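Local coordinates for protein putative glycoside hydrolase (Bacteroides thetaiotaomicron VPI-5482, PDB 3HBZ) that may act in carbohydrate metabolism, perhaps as a glycoside hydrolase, and binds calcium ions, at residues 128-133 with 144-148. Sequence-based numbering, arbitrary orientation.
Sequences SGNAGY and DYPTF
A short helix, entered through an ST turn, docks against the lead-in to a β-strand mainly by two side chains, N130 and Y133. S128 is extended and in the p rotamer, so its OG accepts from N130 N (3.1 Å); G129 is the N-cap, its O taking Y133 N (3.0 Å). In 144-148, D144 sits in a 3-10 turn (phi/psi -93/-8), Y145 is extended (-80/164), P146 turns back to -67/-23, and T147 starts the strand. The nearest CA atoms are those of N130 and Y145, 6.4 Å apart.

N130, chi1 m with chi2 near -8°, lays its amide along the T147 backbone: ND2 donates to T147 O at 3.0 Å, while T147 N reaches OD1 only weakly at 3.5 Å. The amide spans one residue's NH and CO, only the ND2 bond being strong. A water donates to N130 OD1 (2.9 Å) and T147 OG1 (2.7 Å).

Y133, chi1 t and chi2 72°, receives P146 CD over one face in a CH-pi contact, 3.9 Å from CD to the ring centroid. Its edge is directed at the face of Y145 (chi1 m), an offset edge-to-face pair with centroids 5.9 Å apart and planes at 64°. A second water donates to Y133 OH (2.8 Å) and D144 O (2.6 Å).

Y133 OH is hydrogen-bonded to S165 O, and T147 OG1 to N181 O. Buried in the putative carbohydrate metabolism domain away from the metal sites, the contact joins helix 130-134 to the antiparallel sheet, Y133 touching R164 of strand 158-165, which pairs with 147-150, and A178 of 177-183, where S128 meets N181.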
ATOM      1  N   SER A 128      -2.704  -0.555  -2.647  1.00 21.73           N
ATOM      2  CA  SER A 128      -3.493  -1.750  -2.999  1.00 23.11           C
ATOM      3  C   SER A 128      -2.900  -2.370  -4.227  1.00 25.86           C
ATOM      4  O   SER A 128      -1.941  -1.825  -4.799  1.00 25.91           O
ATOM      5  CB  SER A 128      -4.950  -1.407  -3.346  1.00 26.93           C
ATOM      6  OG  SER A 128      -5.044  -0.673  -4.566  1.00 22.79           O
ATOM      7  N   GLY A 129      -3.484  -3.490  -4.662  1.00 24.36           N
ATOM      8  CA  GLY A 129      -3.094  -4.072  -5.932  1.00 27.33           C
ATOM      9  C   GLY A 129      -3.714  -3.468  -7.188  1.00 25.06           C
ATOM     10  O   GLY A 129      -3.610  -4.071  -8.261  1.00 26.10           O
ATOM     11  N   ASN A 130      -4.353  -2.297  -7.074  1.00 21.98           N
ATOM     12  CA  ASN A 130      -4.985  -1.663  -8.241  1.00 24.80           C
ATOM     13  C   ASN A 130      -4.104  -1.510  -9.496  1.00 24.46           C
ATOM     14  O   ASN A 130      -4.536  -1.835 -10.604  1.00 26.20           O
ATOM     15  CB  ASN A 130      -5.618  -0.328  -7.833  1.00 24.05           C
ATOM     16  CG  ASN A 130      -6.975  -0.496  -7.103  1.00 26.39           C
ATOM     17  OD1 ASN A 130      -7.527  -1.591  -7.018  1.00 25.18           O
ATOM     18  ND2 ASN A 130      -7.500   0.610  -6.573  1.00 21.51           N
ATOM     19  N   ALA A 131      -2.873  -1.035  -9.326  1.00 26.22           N
ATOM     20  CA  ALA A 131      -1.934  -0.922 -10.445  1.00 26.94           C
ATOM     21  C   ALA A 131      -1.743  -2.284 -11.168  1.00 26.17           C
ATOM     22  O   ALA A 131      -1.580  -2.355 -12.402  1.00 25.06           O
ATOM     23  CB  ALA A 131      -0.599  -0.380  -9.972  1.00 23.81           C
ATOM     24  N   GLY A 132      -1.776  -3.344 -10.390  1.00 28.58           N
ATOM     25  CA  GLY A 132      -1.643  -4.689 -10.922  1.00 24.70           C
ATOM     26  C   GLY A 132      -2.894  -5.074 -11.690  1.00 25.42           C
ATOM     27  O   GLY A 132      -2.791  -5.630 -12.784  1.00 24.90           O
ATOM     28  N   TYR A 133      -4.063  -4.844 -11.096  1.00 21.15           N
ATOM     29  CA  TYR A 133      -5.322  -5.166 -11.774  1.00 23.35           C
ATOM     30  C   TYR A 133      -5.511  -4.470 -13.135  1.00 22.79           C
ATOM     31  O   TYR A 133      -6.114  -5.029 -14.069  1.00 23.92           O
ATOM     32  CB  TYR A 133      -6.524  -4.898 -10.859  1.00 19.99           C
ATOM     33  CG  TYR A 133      -7.834  -5.547 -11.349  1.00 20.84           C
ATOM     34  CD1 TYR A 133      -8.011  -6.902 -11.278  1.00 20.79           C
ATOM     35  CD2 TYR A 133      -8.882  -4.782 -11.825  1.00 22.49           C
ATOM     36  CE1 TYR A 133      -9.208  -7.536 -11.747  1.00 24.70           C
ATOM     37  CE2 TYR A 133     -10.098  -5.372 -12.242  1.00 21.24           C
ATOM     38  CZ  TYR A 133     -10.247  -6.748 -12.222  1.00 24.10           C
ATOM     39  OH  TYR A 133     -11.417  -7.333 -12.670  1.00 21.64           O
ATOM     40  N   ASP A 144     -14.586  -0.563 -10.999  1.00 27.03           N
ATOM     41  CA  ASP A 144     -14.419  -1.929 -11.479  1.00 23.34           C
ATOM     42  C   ASP A 144     -13.190  -2.601 -10.831  1.00 22.81           C
ATOM     43  O   ASP A 144     -12.939  -3.800 -11.032  1.00 23.01           O
ATOM     44  CB  ASP A 144     -14.230  -1.927 -13.001  1.00 23.18           C
ATOM     45  CG  ASP A 144     -15.436  -1.417 -13.774  1.00 33.35           C
ATOM     46  OD1 ASP A 144     -16.581  -1.494 -13.277  1.00 31.47           O
ATOM     47  OD2 ASP A 144     -15.215  -0.950 -14.919  1.00 28.22           O
ATOM     48  N   TYR A 145     -12.397  -1.840 -10.091  1.00 22.43           N
ATOM     49  CA  TYR A 145     -11.216  -2.385  -9.458  1.00 23.12           C
ATOM     50  C   TYR A 145     -11.566  -3.145  -8.147  1.00 26.29           C
ATOM     51  O   TYR A 145     -12.678  -3.023  -7.605  1.00 25.01           O
ATOM     52  CB  TYR A 145     -10.230  -1.281  -9.137  1.00 23.48           C
ATOM     53  CG  TYR A 145      -9.490  -0.744 -10.336  1.00 26.59           C
ATOM     54  CD1 TYR A 145     -10.113   0.103 -11.239  1.00 23.10           C
ATOM     55  CD2 TYR A 145      -8.134  -1.082 -10.558  1.00 25.75           C
ATOM     56  CE1 TYR A 145      -9.417   0.595 -12.345  1.00 23.92           C
ATOM     57  CE2 TYR A 145      -7.442  -0.608 -11.670  1.00 24.72           C
ATOM     58  CZ  TYR A 145      -8.087   0.214 -12.567  1.00 28.15           C
ATOM     59  OH  TYR A 145      -7.382   0.709 -13.636  1.00 24.56           O
ATOM     60  N   PRO A 146     -10.623  -3.959  -7.653  1.00 21.92           N
ATOM     61  CA  PRO A 146     -10.853  -4.690  -6.405  1.00 23.30           C
ATOM     62  C   PRO A 146     -10.937  -3.788  -5.171  1.00 24.57           C
ATOM     63  O   PRO A 146     -11.570  -4.165  -4.164  1.00 23.84           O
ATOM     64  CB  PRO A 146      -9.631  -5.624  -6.309  1.00 22.08           C
ATOM     65  CG  PRO A 146      -9.190  -5.794  -7.755  1.00 21.98           C
ATOM     66  CD  PRO A 146      -9.365  -4.380  -8.322  1.00 21.76           C
ATOM     67  N   THR A 147     -10.350  -2.602  -5.272  1.00 22.70           N
ATOM     68  CA  THR A 147     -10.235  -1.697  -4.151  1.00 23.72           C
ATOM     69  C   THR A 147     -10.836  -0.347  -4.588  1.00 25.92           C
ATOM     70  O   THR A 147     -10.319   0.284  -5.507  1.00 27.34           O
ATOM     71  CB  THR A 147      -8.812  -1.535  -3.760  1.00 22.38           C
ATOM     72  OG1 THR A 147      -8.256  -2.793  -3.385  1.00 24.31           O
ATOM     73  CG2 THR A 147      -8.667  -0.533  -2.547  1.00 18.94           C
ATOM     74  N   PHE A 148     -11.946   0.058  -3.959  1.00 24.68           N
ATOM     75  CA  PHE A 148     -12.591   1.344  -4.275  1.00 24.09           C
ATOM     76  C   PHE A 148     -13.269   1.945  -3.070  1.00 25.43           C
ATOM     77  O   PHE A 148     -13.264   1.374  -1.982  1.00 24.91           O
ATOM     78  CB  PHE A 148     -13.575   1.213  -5.450  1.00 23.11           C
ATOM     79  CG  PHE A 148     -14.724   0.217  -5.211  1.00 24.01           C
ATOM     80  CD1 PHE A 148     -14.522  -1.152  -5.389  1.00 28.49           C
ATOM     81  CD2 PHE A 148     -15.985   0.655  -4.824  1.00 30.14           C
ATOM     82  CE1 PHE A 148     -15.538  -2.064  -5.190  1.00 23.99           C
ATOM     83  CE2 PHE A 148     -17.012  -0.250  -4.611  1.00 28.83           C
ATOM     84  CZ  PHE A 148     -16.801  -1.610  -4.800  1.00 24.45           C
TER
HETATM   85  O   HOH W   1      -6.691  -3.846  -5.316  1.00 24.92           O
HETATM   86  O   HOH W   2     -13.684  -5.658 -12.687  1.00 28.43           O